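Local atomic coordinates of pantothenate synthetase (Francisella tularensis subsp. tularensis, PDB entry 5HG0), a protein that probably condenses pantoate with beta-alanine in an ATP-dependent reaction through a pantoyl-adenylate intermediate, yielding pantothenate. Residues S48-V53 with N146-E151; F58-Q63 with D99-G104; Q63-N68 with K122-H127. One frame throughout, in Å; residues are numbered along the deposited sequence.

Contact 1 lies at the parallel sheet, where strands 52-57 and 146-150 flank strand 26-31. Contacts 2 and 3 follow from the loop after strand 52-57, and both are nested within the chain loop that contact 1 closes, with their own segments alternating. Contact 1 is about 23 Å from contact 2 and 27 Å from contact 3, between centres, and sits across the chain's centre from contact 3. Contacts 2 and 3 are about 15 Å apart by centres, share Q63 and touch through V59 and F64. Contact 1 meets S-adenosylmethionine at G150, contacts 2 and 3 through Q63, consistent with a ligand lying between the sheet and the loops beyond it.

Contact 1. Residues S48-V53 with N146-E151; sequences SENDVV and NLYLGE. With SAM (S-adenosylmethionine), chain D.
N50 and Y148 both turn CG anti to their own carbonyl carbons (chi1 -61° and -63°), and this sends the asparagine amide and the phenol toward each other from opposite directions. They meet in the Rossmann-like nucleotide-binding fold of the HUP clan, near the starts of its parallel strands. The chain passes from helix 37-49 through N50 and D51 into strand 52-57, completing a beta-alpha-beta crossover from strand 26-31. Strand 146-150 runs on the other side of 26-31, so side chains rather than backbones must span the gap, and the nearest CA atoms, those of N50 and N146, are 8.0 Å apart.

The phenol oxygen takes two bonds at once. N50 ND2 donates to Y148 OH over 2.6 Å, with the oxygen close to the amide plane, and Y148 OH donates in turn to E49 OE2 at 2.7 Å. Both partners sit at the ring's edge, while the N50 amide stands almost perpendicular to the ring. E49 arrives on an extended chain and offers the anti lone pair of OE2; its other oxygen, OE1, forms a salt bridge with K45.

N50 uses the opposite end of its amide as well. N146 ND2 donates to N50 OD1 over 2.8 Å in a nearly straight bond (168° at the hydrogen), although it approaches from somewhat outside the carbonyl plane. With N50 ND2 also bonded to A46 O in helix 37-49, this buried amide is held at both ends and its rotation is fixed.

Farther along the strand G150 belongs to the predicted ATP site, and here it meets the ribose of S-adenosylmethionine. G150 N makes two weak hydrogen bonds to it, one to O2' at 3.1 Å and a straighter one to O3' at 3.4 Å.

Contact 2. Residues F58-Q63 with D99-G104; sequences FVNPTQ and DIYPDG. With SAM (S-adenosylmethionine), chain D.
N60 OD1 draws two donors. Y101 OH gives it a hydrogen bond of 2.8 Å, reaching the oxygen from well outside the carbonyl plane (33° of tilt), and T62 N adds a weak one of 3.4 Å from within the same loop. N60 sets its CG anti to the backbone N (chi1 180°), which carries the amide over to the tyrosine. There the two side chains cross at about a right angle with their flat groups only 18° from parallel, OD1 lying at the ring's edge. The other end of the amide is tied by weak bonds from N60 ND2 to T62 OG1, 2.9 Å away, and to G130 O of helix 127-142.

The contact joins the loop that follows the carboxyl end of parallel strand 52-57 to the end of helix 97-100, where Y101 leaves helical geometry and opens a type I turn to G104. In that turn D103 is hydrogen-bonded to Q162 of the second subunit.

Beside the polar cluster the packing is apolar. I100 CG1 lies over one face of the F58 ring, 4.0 Å from its centroid, in a CH-pi contact; F58's opposite face meets the backbone N of N60. The edge of F58 is met by Y101, CE2 to CE2 at 4.2 Å, and T62 CG2 makes an off-centre CH-pi contact with the tyrosine, 4.3 Å from its centroid.

Contact 3. Residues Q63-N68 with K122-H127; sequences QFNNPN and KSRPGH. With SAM (S-adenosylmethionine), chain D.
The H127 ring has the Q63 carbonyl at its edge and the R124 guanidinium on one face. ND1 of H127 donates to Q63 O over 2.9 Å, and both groups are well placed: the oxygen lies in the ring plane, and the donor sits in the carbonyl plane on a lone pair. Above the ring, R124 NH2 comes close without bonding to ND1, and H127 CG in turn lies 3.6 Å from the guanidinium plane. The histidine CG stands roughly anti to the backbone N (chi1 161°), turning ND1 back to that carbonyl, which also receives a CA-H...O contact from H127 CA at 3.5 Å.

Q63 is predicted to bind pantoate and beta-alanine, so H127 pins the backbone of a substrate-site residue. It does so from the start of helix 127-142, which has G126 at its N-cap position beside the substrate loop. Segment 63-68 leads into a helix too: N66 is the N-cap of 67-71, and its OD1 bonds to D69 N.

Farther out, R124 bends at chi2 and chi3 to cross N65 at about a right angle. R124 NH1 donates to N65 OD1 over 3.0 Å, nearly along the C=O axis, although the oxygen is 25° out of the guanidinium plane. The asparagine lies over the arginine's root, with N65 ND2 at 3.4 Å from R124 CA. N65 CB comes close to P125 O, at 3.2 Å. The F64 side chain leaves this contact; its ring meets that of Y70, and it also touches R190, part of the predicted ATP site.

Contact 1. Residues S48-V53 with N146-E151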
loop_
_atom_site.group_PDB
_atom_site.type_symbol
_atom_site.label_atom_id
_atom_site.label_comp_id
_atom_site.label_asym_id
_atom_site.label_seq_id
_atom_site.Cartn_x
_atom_site.Cartn_y
_atom_site.Cartn_z
ATOM N N SER B 48 -25.847 -4.450 14.250
ATOM C CA SER B 48 -25.974 -4.885 15.635
ATOM C C SER B 48 -24.757 -4.552 16.487
ATOM O O SER B 48 -24.879 -4.506 17.718
ATOM C CB SER B 48 -26.224 -6.397 15.699
ATOM O OG SER B 48 -25.051 -7.123 15.374
ATOM N N GLU B 49 -23.594 -4.328 15.879
ATOM C CA GLU B 49 -22.368 -4.072 16.625
ATOM C C GLU B 49 -21.881 -2.634 16.525
ATOM O O GLU B 49 -20.844 -2.310 17.111
ATOM C CB GLU B 49 -21.252 -5.011 16.151
ATOM C CG GLU B 49 -21.532 -6.487 16.357
ATOM C CD GLU B 49 -20.343 -7.356 15.992
ATOM O OE1 GLU B 49 -20.226 -8.470 16.545
ATOM O OE2 GLU B 49 -19.519 -6.917 15.161
ATOM N N ASN B 50 -22.588 -1.765 15.805
ATOM C CA ASN B 50 -22.070 -0.434 15.530
ATOM C C ASN B 50 -23.184 0.599 15.618
ATOM O O ASN B 50 -24.369 0.293 15.456
ATOM C CB ASN B 50 -21.403 -0.366 14.149
ATOM C CG ASN B 50 -20.224 -1.313 14.025
ATOM O OD1 ASN B 50 -19.087 -0.950 14.331
ATOM N ND2 ASN B 50 -20.489 -2.537 13.573
ATOM N N ASP B 51 -22.775 1.842 15.881
ATOM C CA ASP B 51 -23.705 2.965 15.880
ATOM C C ASP B 51 -23.921 3.496 14.470
ATOM O O ASP B 51 -25.030 3.919 14.124
ATOM C CB ASP B 51 -23.180 4.074 16.790
ATOM C CG ASP B 51 -22.708 3.551 18.135
ATOM O OD1 ASP B 51 -23.384 2.663 18.698
ATOM O OD2 ASP B 51 -21.656 4.018 18.623
ATOM N N VAL B 52 -22.874 3.480 13.646
ATOM C CA VAL B 52 -22.927 3.970 12.275
ATOM C C VAL B 52 -22.447 2.859 11.353
ATOM O O VAL B 52 -21.379 2.280 11.577
ATOM C CB VAL B 52 -22.069 5.236 12.085
ATOM C CG1 VAL B 52 -22.125 5.701 10.642
ATOM C CG2 VAL B 52 -22.531 6.343 13.021
ATOM N N VAL B 53 -23.231 2.565 10.319
ATOM C CA VAL B 53 -22.897 1.539 9.337
ATOM C C VAL B 53 -22.742 2.212 7.984
ATOM O O VAL B 53 -23.697 2.807 7.466
ATOM C CB VAL B 53 -23.958 0.430 9.275
ATOM C CG1 VAL B 53 -23.711 -0.461 8.070
ATOM C CG2 VAL B 53 -23.942 -0.390 10.552
ATOM N N ASN B 146 -14.851 -1.252 12.562
ATOM C CA ASN B 146 -15.103 -2.656 12.272
ATOM C C ASN B 146 -15.285 -2.845 10.775
ATOM O O ASN B 146 -16.021 -2.088 10.134
ATOM C CB ASN B 146 -16.343 -3.151 13.024
ATOM C CG ASN B 146 -16.131 -3.209 14.524
ATOM O OD1 ASN B 146 -15.173 -3.817 15.002
ATOM N ND2 ASN B 146 -17.023 -2.565 15.277
ATOM N N LEU B 147 -14.619 -3.859 10.227
ATOM C CA LEU B 147 -14.733 -4.223 8.821
ATOM C C LEU B 147 -15.328 -5.620 8.723
ATOM O O LEU B 147 -14.846 -6.550 9.377
ATOM C CB LEU B 147 -13.368 -4.176 8.131
ATOM C CG LEU B 147 -13.301 -4.692 6.693
ATOM C CD1 LEU B 147 -14.107 -3.801 5.764
ATOM C CD2 LEU B 147 -11.854 -4.809 6.224
ATOM N N TYR B 148 -16.362 -5.771 7.901
ATOM C CA TYR B 148 -17.102 -7.022 7.797
ATOM C C TYR B 148 -16.864 -7.647 6.431
ATOM O O TYR B 148 -17.051 -6.992 5.400
ATOM C CB TYR B 148 -18.592 -6.786 8.046
ATOM C CG TYR B 148 -18.857 -6.285 9.450
ATOM C CD1 TYR B 148 -18.738 -4.934 9.760
ATOM C CD2 TYR B 148 -19.185 -7.164 10.471
ATOM C CE1 TYR B 148 -18.961 -4.473 11.044
ATOM C CE2 TYR B 148 -19.413 -6.710 11.758
ATOM C CZ TYR B 148 -19.299 -5.365 12.036
ATOM O OH TYR B 148 -19.519 -4.913 13.314
ATOM N N LEU B 149 -16.446 -8.912 6.436
ATOM C CA LEU B 149 -16.072 -9.636 5.231
ATOM C C LEU B 149 -16.778 -10.982 5.201
ATOM O O LEU B 149 -16.987 -11.608 6.245
ATOM C CB LEU B 149 -14.554 -9.844 5.165
ATOM C CG LEU B 149 -13.690 -8.581 5.171
ATOM C CD1 LEU B 149 -12.219 -8.945 5.323
ATOM C CD2 LEU B 149 -13.913 -7.768 3.910
ATOM N N GLY B 150 -17.144 -11.422 4.003
ATOM C CA GLY B 150 -17.777 -12.713 3.837
ATOM C C GLY B 150 -16.762 -13.833 3.692
ATOM O O GLY B 150 -15.675 -13.648 3.152
ATOM N N GLU B 151 -17.142 -15.014 4.188
ATOM C CA GLU B 151 -16.261 -16.174 4.149
ATOM C C GLU B 151 -16.100 -16.742 2.743
ATOM O O GLU B 151 -15.164 -17.513 2.503
ATOM C CB GLU B 151 -16.797 -17.255 5.092
ATOM C CG GLU B 151 -15.858 -18.426 5.359
ATOM C CD GLU B 151 -16.526 -19.513 6.177
ATOM O OE1 GLU B 151 -15.882 -20.052 7.100
ATOM O OE2 GLU B 151 -17.706 -19.814 5.900
HETATM N N SAM D . -13.868 -7.523 -3.772
HETATM C CA SAM D . -14.830 -6.427 -3.696
HETATM C C SAM D . -14.204 -5.163 -3.107
HETATM O O SAM D . -14.306 -4.892 -1.910
HETATM O OXT SAM D . -13.578 -4.383 -3.827
HETATM C CB SAM D . -16.091 -6.868 -2.948
HETATM C CG SAM D . -16.753 -8.064 -3.622
HETATM S SD SAM D . -18.136 -8.866 -2.762
HETATM C CE SAM D . -19.487 -8.438 -3.892
HETATM C "C5'" SAM D . -18.538 -7.837 -1.324
HETATM C "C4'" SAM D . -18.574 -8.609 -0.002
HETATM O "O4'" SAM D . -19.696 -9.477 0.084
HETATM C "C3'" SAM D . -17.334 -9.472 0.170
HETATM O "O3'" SAM D . -16.791 -9.253 1.448
HETATM C "C2'" SAM D . -17.840 -10.894 0.099
HETATM O "O2'" SAM D . -17.108 -11.750 0.941
HETATM C "C1'" SAM D . -19.276 -10.742 0.562
HETATM N N9 SAM D . -20.095 -11.857 0.055
HETATM C C8 SAM D . -20.336 -12.157 -1.261
HETATM N N7 SAM D . -21.120 -13.257 -1.311
HETATM C C5 SAM D . -21.375 -13.669 -0.049
HETATM C C6 SAM D . -22.113 -14.732 0.452
HETATM N N6 SAM D . -22.729 -15.573 -0.375
HETATM N N1 SAM D . -22.199 -14.909 1.816
HETATM C C2 SAM D . -21.555 -14.035 2.670
HETATM N N3 SAM D . -20.821 -12.982 2.161
HETATM C C4 SAM D . -20.734 -12.799 0.821
#

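Contact 2. Residues F58-Q63 with D99-G104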
loop_
_atom_site.group_PDB
_atom_site.type_symbol
_atom_site.label_atom_id
_atom_site.label_comp_id
_atom_site.label_asym_id
_atom_site.label_seq_id
_atom_site.Cartn_x
_atom_site.Cartn_y
_atom_site.Cartn_z
ATOM N N PHE B 58 -18.900 0.059 -5.267
ATOM C CA PHE B 58 -17.913 0.496 -6.251
ATOM C C PHE B 58 -17.416 -0.726 -7.003
ATOM O O PHE B 58 -16.801 -1.615 -6.403
ATOM C CB PHE B 58 -16.755 1.228 -5.575
ATOM C CG PHE B 58 -15.669 1.657 -6.522
ATOM C CD1 PHE B 58 -15.941 2.541 -7.554
ATOM C CD2 PHE B 58 -14.374 1.188 -6.370
ATOM C CE1 PHE B 58 -14.944 2.941 -8.424
ATOM C CE2 PHE B 58 -13.372 1.585 -7.235
ATOM C CZ PHE B 58 -13.658 2.462 -8.264
ATOM N N VAL B 59 -17.688 -0.776 -8.306
ATOM C CA VAL B 59 -17.214 -1.863 -9.158
ATOM C C VAL B 59 -15.777 -1.522 -9.545
ATOM O O VAL B 59 -15.539 -0.706 -10.441
ATOM C CB VAL B 59 -18.104 -2.065 -10.386
ATOM C CG1 VAL B 59 -17.595 -3.228 -11.211
ATOM C CG2 VAL B 59 -19.548 -2.289 -9.965
ATOM N N ASN B 60 -14.818 -2.138 -8.859
ATOM C CA ASN B 60 -13.416 -1.780 -9.031
ATOM C C ASN B 60 -12.859 -2.373 -10.321
ATOM O O ASN B 60 -12.795 -3.599 -10.454
ATOM C CB ASN B 60 -12.601 -2.256 -7.832
ATOM C CG ASN B 60 -11.127 -1.911 -7.958
ATOM O OD1 ASN B 60 -10.761 -0.925 -8.604
ATOM N ND2 ASN B 60 -10.275 -2.727 -7.349
ATOM N N PRO B 61 -12.439 -1.552 -11.283
ATOM C CA PRO B 61 -11.943 -2.121 -12.543
ATOM C C PRO B 61 -10.617 -2.856 -12.402
ATOM O O PRO B 61 -10.357 -3.780 -13.184
ATOM C CB PRO B 61 -11.804 -0.898 -13.463
ATOM C CG PRO B 61 -12.631 0.179 -12.821
ATOM C CD PRO B 61 -12.546 -0.086 -11.345
ATOM N N THR B 62 -9.776 -2.483 -11.433
ATOM C CA THR B 62 -8.405 -2.982 -11.394
ATOM C C THR B 62 -8.308 -4.439 -10.959
ATOM O O THR B 62 -7.279 -5.076 -11.211
ATOM C CB THR B 62 -7.552 -2.113 -10.466
ATOM O OG1 THR B 62 -8.087 -2.157 -9.138
ATOM C CG2 THR B 62 -7.540 -0.676 -10.955
ATOM N N GLN B 63 -9.343 -4.983 -10.320
ATOM C CA GLN B 63 -9.321 -6.367 -9.869
ATOM C C GLN B 63 -10.001 -7.313 -10.848
ATOM O O GLN B 63 -10.165 -8.498 -10.538
ATOM C CB GLN B 63 -9.965 -6.487 -8.485
ATOM C CG GLN B 63 -11.449 -6.173 -8.455
ATOM C CD GLN B 63 -12.024 -6.241 -7.056
ATOM O OE1 GLN B 63 -11.870 -5.310 -6.266
ATOM N NE2 GLN B 63 -12.692 -7.348 -6.740
ATOM N N ASP B 99 -12.783 9.224 -8.680
ATOM C CA ASP B 99 -12.682 9.543 -7.259
ATOM C C ASP B 99 -11.633 8.669 -6.584
ATOM O O ASP B 99 -10.803 9.160 -5.809
ATOM C CB ASP B 99 -14.037 9.366 -6.574
ATOM C CG ASP B 99 -14.998 10.496 -6.873
ATOM O OD1 ASP B 99 -14.533 11.641 -7.053
ATOM O OD2 ASP B 99 -16.221 10.239 -6.924
ATOM N N ILE B 100 -11.656 7.367 -6.870
ATOM C CA ILE B 100 -10.758 6.430 -6.207
ATOM C C ILE B 100 -9.387 6.414 -6.874
ATOM O O ILE B 100 -8.368 6.228 -6.198
ATOM C CB ILE B 100 -11.398 5.031 -6.185
ATOM C CG1 ILE B 100 -12.814 5.107 -5.611
ATOM C CG2 ILE B 100 -10.570 4.069 -5.364
ATOM C CD1 ILE B 100 -12.876 5.663 -4.206
ATOM N N TYR B 101 -9.329 6.615 -8.193
ATOM C CA TYR B 101 -8.079 6.631 -8.952
ATOM C C TYR B 101 -7.979 7.959 -9.695
ATOM O O TYR B 101 -8.223 8.020 -10.910
ATOM C CB TYR B 101 -8.001 5.454 -9.925
ATOM C CG TYR B 101 -8.141 4.099 -9.268
ATOM C CD1 TYR B 101 -7.091 3.542 -8.553
ATOM C CD2 TYR B 101 -9.320 3.374 -9.371
ATOM C CE1 TYR B 101 -7.213 2.302 -7.953
ATOM C CE2 TYR B 101 -9.451 2.133 -8.773
ATOM C CZ TYR B 101 -8.395 1.603 -8.066
ATOM O OH TYR B 101 -8.523 0.369 -7.471
ATOM N N PRO B 102 -7.617 9.042 -9.003
ATOM C CA PRO B 102 -7.547 10.348 -9.681
ATOM C C PRO B 102 -6.530 10.397 -10.809
ATOM O O PRO B 102 -6.748 11.117 -11.791
ATOM C CB PRO B 102 -7.177 11.315 -8.546
ATOM C CG PRO B 102 -7.570 10.603 -7.288
ATOM C CD PRO B 102 -7.323 9.152 -7.565
ATOM N N ASP B 103 -5.425 9.657 -10.702
ATOM C CA ASP B 103 -4.408 9.608 -11.746
ATOM C C ASP B 103 -4.216 8.191 -12.274
ATOM O O ASP B 103 -3.116 7.824 -12.691
ATOM C CB ASP B 103 -3.074 10.155 -11.241
ATOM C CG ASP B 103 -3.222 11.463 -10.504
ATOM O OD1 ASP B 103 -3.430 12.506 -11.161
ATOM O OD2 ASP B 103 -3.114 11.444 -9.263
ATOM N N GLY B 104 -5.269 7.386 -12.260
ATOM C CA GLY B 104 -5.145 6.008 -12.673
ATOM C C GLY B 104 -4.526 5.144 -11.589
ATOM O O GLY B 104 -4.376 5.546 -10.431
HETATM N N SAM D . -13.868 -7.523 -3.772
HETATM C CA SAM D . -14.830 -6.427 -3.696
HETATM C C SAM D . -14.204 -5.163 -3.107
HETATM O O SAM D . -14.306 -4.892 -1.910
HETATM O OXT SAM D . -13.578 -4.383 -3.827
HETATM C CB SAM D . -16.091 -6.868 -2.948
HETATM C CG SAM D . -16.753 -8.064 -3.622
HETATM S SD SAM D . -18.136 -8.866 -2.762
HETATM C CE SAM D . -19.487 -8.438 -3.892
HETATM C "C5'" SAM D . -18.538 -7.837 -1.324
HETATM C "C4'" SAM D . -18.574 -8.609 -0.002
HETATM O "O4'" SAM D . -19.696 -9.477 0.084
HETATM C "C3'" SAM D . -17.334 -9.472 0.170
HETATM O "O3'" SAM D . -16.791 -9.253 1.448
HETATM C "C2'" SAM D . -17.840 -10.894 0.099
HETATM O "O2'" SAM D . -17.108 -11.750 0.941
HETATM C "C1'" SAM D . -19.276 -10.742 0.562
HETATM N N9 SAM D . -20.095 -11.857 0.055
HETATM C C8 SAM D . -20.336 -12.157 -1.261
HETATM N N7 SAM D . -21.120 -13.257 -1.311
HETATM C C5 SAM D . -21.375 -13.669 -0.049
HETATM C C6 SAM D . -22.113 -14.732 0.452
HETATM N N6 SAM D . -22.729 -15.573 -0.375
HETATM N N1 SAM D . -22.199 -14.909 1.816
HETATM C C2 SAM D . -21.555 -14.035 2.670
HETATM N N3 SAM D . -20.821 -12.982 2.161
HETATM C C4 SAM D . -20.734 -12.799 0.821
#

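Contact 3. Residues Q63-N68 with K122-H127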
loop_
_atom_site.group_PDB
_atom_site.type_symbol
_atom_site.label_atom_id
_atom_site.label_comp_id
_atom_site.label_asym_id
_atom_site.label_seq_id
_atom_site.Cartn_x
_atom_site.Cartn_y
_atom_site.Cartn_z
ATOM N N GLN B 63 -9.343 -4.983 -10.320
ATOM C CA GLN B 63 -9.321 -6.367 -9.869
ATOM C C GLN B 63 -10.001 -7.313 -10.848
ATOM O O GLN B 63 -10.165 -8.498 -10.538
ATOM C CB GLN B 63 -9.965 -6.487 -8.485
ATOM C CG GLN B 63 -11.449 -6.173 -8.455
ATOM C CD GLN B 63 -12.024 -6.241 -7.056
ATOM O OE1 GLN B 63 -11.870 -5.310 -6.266
ATOM N NE2 GLN B 63 -12.692 -7.348 -6.740
ATOM N N PHE B 64 -10.398 -6.822 -12.019
ATOM C CA PHE B 64 -11.000 -7.650 -13.062
ATOM C C PHE B 64 -9.907 -8.033 -14.051
ATOM O O PHE B 64 -9.515 -7.233 -14.903
ATOM C CB PHE B 64 -12.142 -6.917 -13.757
ATOM C CG PHE B 64 -13.441 -6.959 -13.004
ATOM C CD1 PHE B 64 -14.340 -7.993 -13.204
ATOM C CD2 PHE B 64 -13.766 -5.960 -12.102
ATOM C CE1 PHE B 64 -15.537 -8.031 -12.514
ATOM C CE2 PHE B 64 -14.960 -5.989 -11.406
ATOM C CZ PHE B 64 -15.848 -7.026 -11.611
ATOM N N ASN B 65 -9.404 -9.263 -13.929
ATOM C CA ASN B 65 -8.461 -9.764 -14.923
ATOM C C ASN B 65 -9.137 -9.978 -16.270
ATOM O O ASN B 65 -8.499 -9.816 -17.316
ATOM C CB ASN B 65 -7.832 -11.068 -14.439
ATOM C CG ASN B 65 -8.865 -12.057 -13.946
ATOM O OD1 ASN B 65 -9.790 -11.692 -13.222
ATOM N ND2 ASN B 65 -8.725 -13.314 -14.350
ATOM N N ASN B 66 -10.421 -10.333 -16.263
ATOM C CA ASN B 66 -11.158 -10.600 -17.489
ATOM C C ASN B 66 -11.967 -9.371 -17.867
ATOM O O ASN B 66 -12.828 -8.944 -17.080
ATOM C CB ASN B 66 -12.075 -11.803 -17.302
ATOM C CG ASN B 66 -12.718 -12.253 -18.597
ATOM O OD1 ASN B 66 -13.786 -11.772 -18.971
ATOM N ND2 ASN B 66 -12.070 -13.186 -19.288
ATOM N N PRO B 67 -11.731 -8.765 -19.036
ATOM C CA PRO B 67 -12.463 -7.535 -19.375
ATOM C C PRO B 67 -13.933 -7.767 -19.664
ATOM O O PRO B 67 -14.746 -6.864 -19.432
ATOM C CB PRO B 67 -11.721 -7.011 -20.617
ATOM C CG PRO B 67 -10.418 -7.765 -20.650
ATOM C CD PRO B 67 -10.713 -9.097 -20.042
ATOM N N ASN B 68 -14.303 -8.943 -20.179
ATOM C CA ASN B 68 -15.715 -9.233 -20.399
ATOM C C ASN B 68 -16.464 -9.365 -19.081
ATOM O O ASN B 68 -17.664 -9.072 -19.017
ATOM C CB ASN B 68 -15.867 -10.506 -21.233
ATOM N N LYS B 122 -3.818 -17.829 -8.663
ATOM C CA LYS B 122 -3.307 -18.500 -9.852
ATOM C C LYS B 122 -4.284 -18.383 -11.015
ATOM O O LYS B 122 -3.873 -18.189 -12.165
ATOM C CB LYS B 122 -3.017 -19.967 -9.533
ATOM C CG LYS B 122 -2.300 -20.736 -10.634
ATOM C CD LYS B 122 -1.795 -22.072 -10.109
ATOM C CE LYS B 122 -1.111 -22.884 -11.194
ATOM N NZ LYS B 122 -2.065 -23.261 -12.275
ATOM N N SER B 123 -5.586 -18.485 -10.732
ATOM C CA SER B 123 -6.602 -18.463 -11.778
ATOM C C SER B 123 -6.978 -17.053 -12.218
ATOM O O SER B 123 -7.496 -16.886 -13.329
ATOM C CB SER B 123 -7.854 -19.207 -11.301
ATOM O OG SER B 123 -8.881 -19.169 -12.278
ATOM N N ARG B 124 -6.740 -16.043 -11.383
ATOM C CA ARG B 124 -7.095 -14.658 -11.691
ATOM C C ARG B 124 -5.871 -13.776 -11.485
ATOM O O ARG B 124 -5.683 -13.196 -10.406
ATOM C CB ARG B 124 -8.265 -14.182 -10.832
ATOM C CG ARG B 124 -9.547 -14.971 -11.037
ATOM C CD ARG B 124 -10.716 -14.046 -11.329
ATOM N NE ARG B 124 -11.321 -13.490 -10.122
ATOM C CZ ARG B 124 -11.896 -12.294 -10.063
ATOM N NH1 ARG B 124 -11.924 -11.517 -11.137
ATOM N NH2 ARG B 124 -12.430 -11.867 -8.929
ATOM N N PRO B 125 -5.016 -13.648 -12.499
ATOM C CA PRO B 125 -3.816 -12.810 -12.352
ATOM C C PRO B 125 -4.181 -11.333 -12.270
ATOM O O PRO B 125 -4.980 -10.828 -13.062
ATOM C CB PRO B 125 -3.004 -13.122 -13.616
ATOM C CG PRO B 125 -3.594 -14.385 -14.163
ATOM C CD PRO B 125 -5.040 -14.349 -13.791
ATOM N N GLY B 126 -3.588 -10.644 -11.296
ATOM C CA GLY B 126 -3.840 -9.236 -11.084
ATOM C C GLY B 126 -5.050 -8.923 -10.233
ATOM O O GLY B 126 -5.203 -7.771 -9.804
ATOM N N HIS B 127 -5.911 -9.909 -9.971
ATOM C CA HIS B 127 -7.129 -9.653 -9.208
ATOM C C HIS B 127 -6.809 -9.204 -7.787
ATOM O O HIS B 127 -7.325 -8.184 -7.317
ATOM C CB HIS B 127 -8.008 -10.904 -9.187
ATOM C CG HIS B 127 -9.032 -10.898 -8.095
ATOM N ND1 HIS B 127 -10.086 -10.011 -8.070
ATOM C CD2 HIS B 127 -9.156 -11.662 -6.984
ATOM C CE1 HIS B 127 -10.816 -10.229 -6.992
ATOM N NE2 HIS B 127 -10.275 -11.227 -6.317
HETATM N N SAM D . -13.868 -7.523 -3.772
HETATM C CA SAM D . -14.830 -6.427 -3.696
HETATM C C SAM D . -14.204 -5.163 -3.107
HETATM O O SAM D . -14.306 -4.892 -1.910
HETATM O OXT SAM D . -13.578 -4.383 -3.827
HETATM C CB SAM D . -16.091 -6.868 -2.948
HETATM C CG SAM D . -16.753 -8.064 -3.622
HETATM S SD SAM D . -18.136 -8.866 -2.762
HETATM C CE SAM D . -19.487 -8.438 -3.892
HETATM C "C5'" SAM D . -18.538 -7.837 -1.324
HETATM C "C4'" SAM D . -18.574 -8.609 -0.002
HETATM O "O4'" SAM D . -19.696 -9.477 0.084
HETATM C "C3'" SAM D . -17.334 -9.472 0.170
HETATM O "O3'" SAM D . -16.791 -9.253 1.448
HETATM C "C2'" SAM D . -17.840 -10.894 0.099
HETATM O "O2'" SAM D . -17.108 -11.750 0.941
HETATM C "C1'" SAM D . -19.276 -10.742 0.562
HETATM N N9 SAM D . -20.095 -11.857 0.055
HETATM C C8 SAM D . -20.336 -12.157 -1.261
HETATM N N7 SAM D . -21.120 -13.257 -1.311
HETATM C C5 SAM D . -21.375 -13.669 -0.049
HETATM C C6 SAM D . -22.113 -14.732 0.452
HETATM N N6 SAM D . -22.729 -15.573 -0.375
HETATM N N1 SAM D . -22.199 -14.909 1.816
HETATM C C2 SAM D . -21.555 -14.035 2.670
HETATM N N3 SAM D . -20.821 -12.982 2.161
HETATM C C4 SAM D . -20.734 -12.799 0.821
#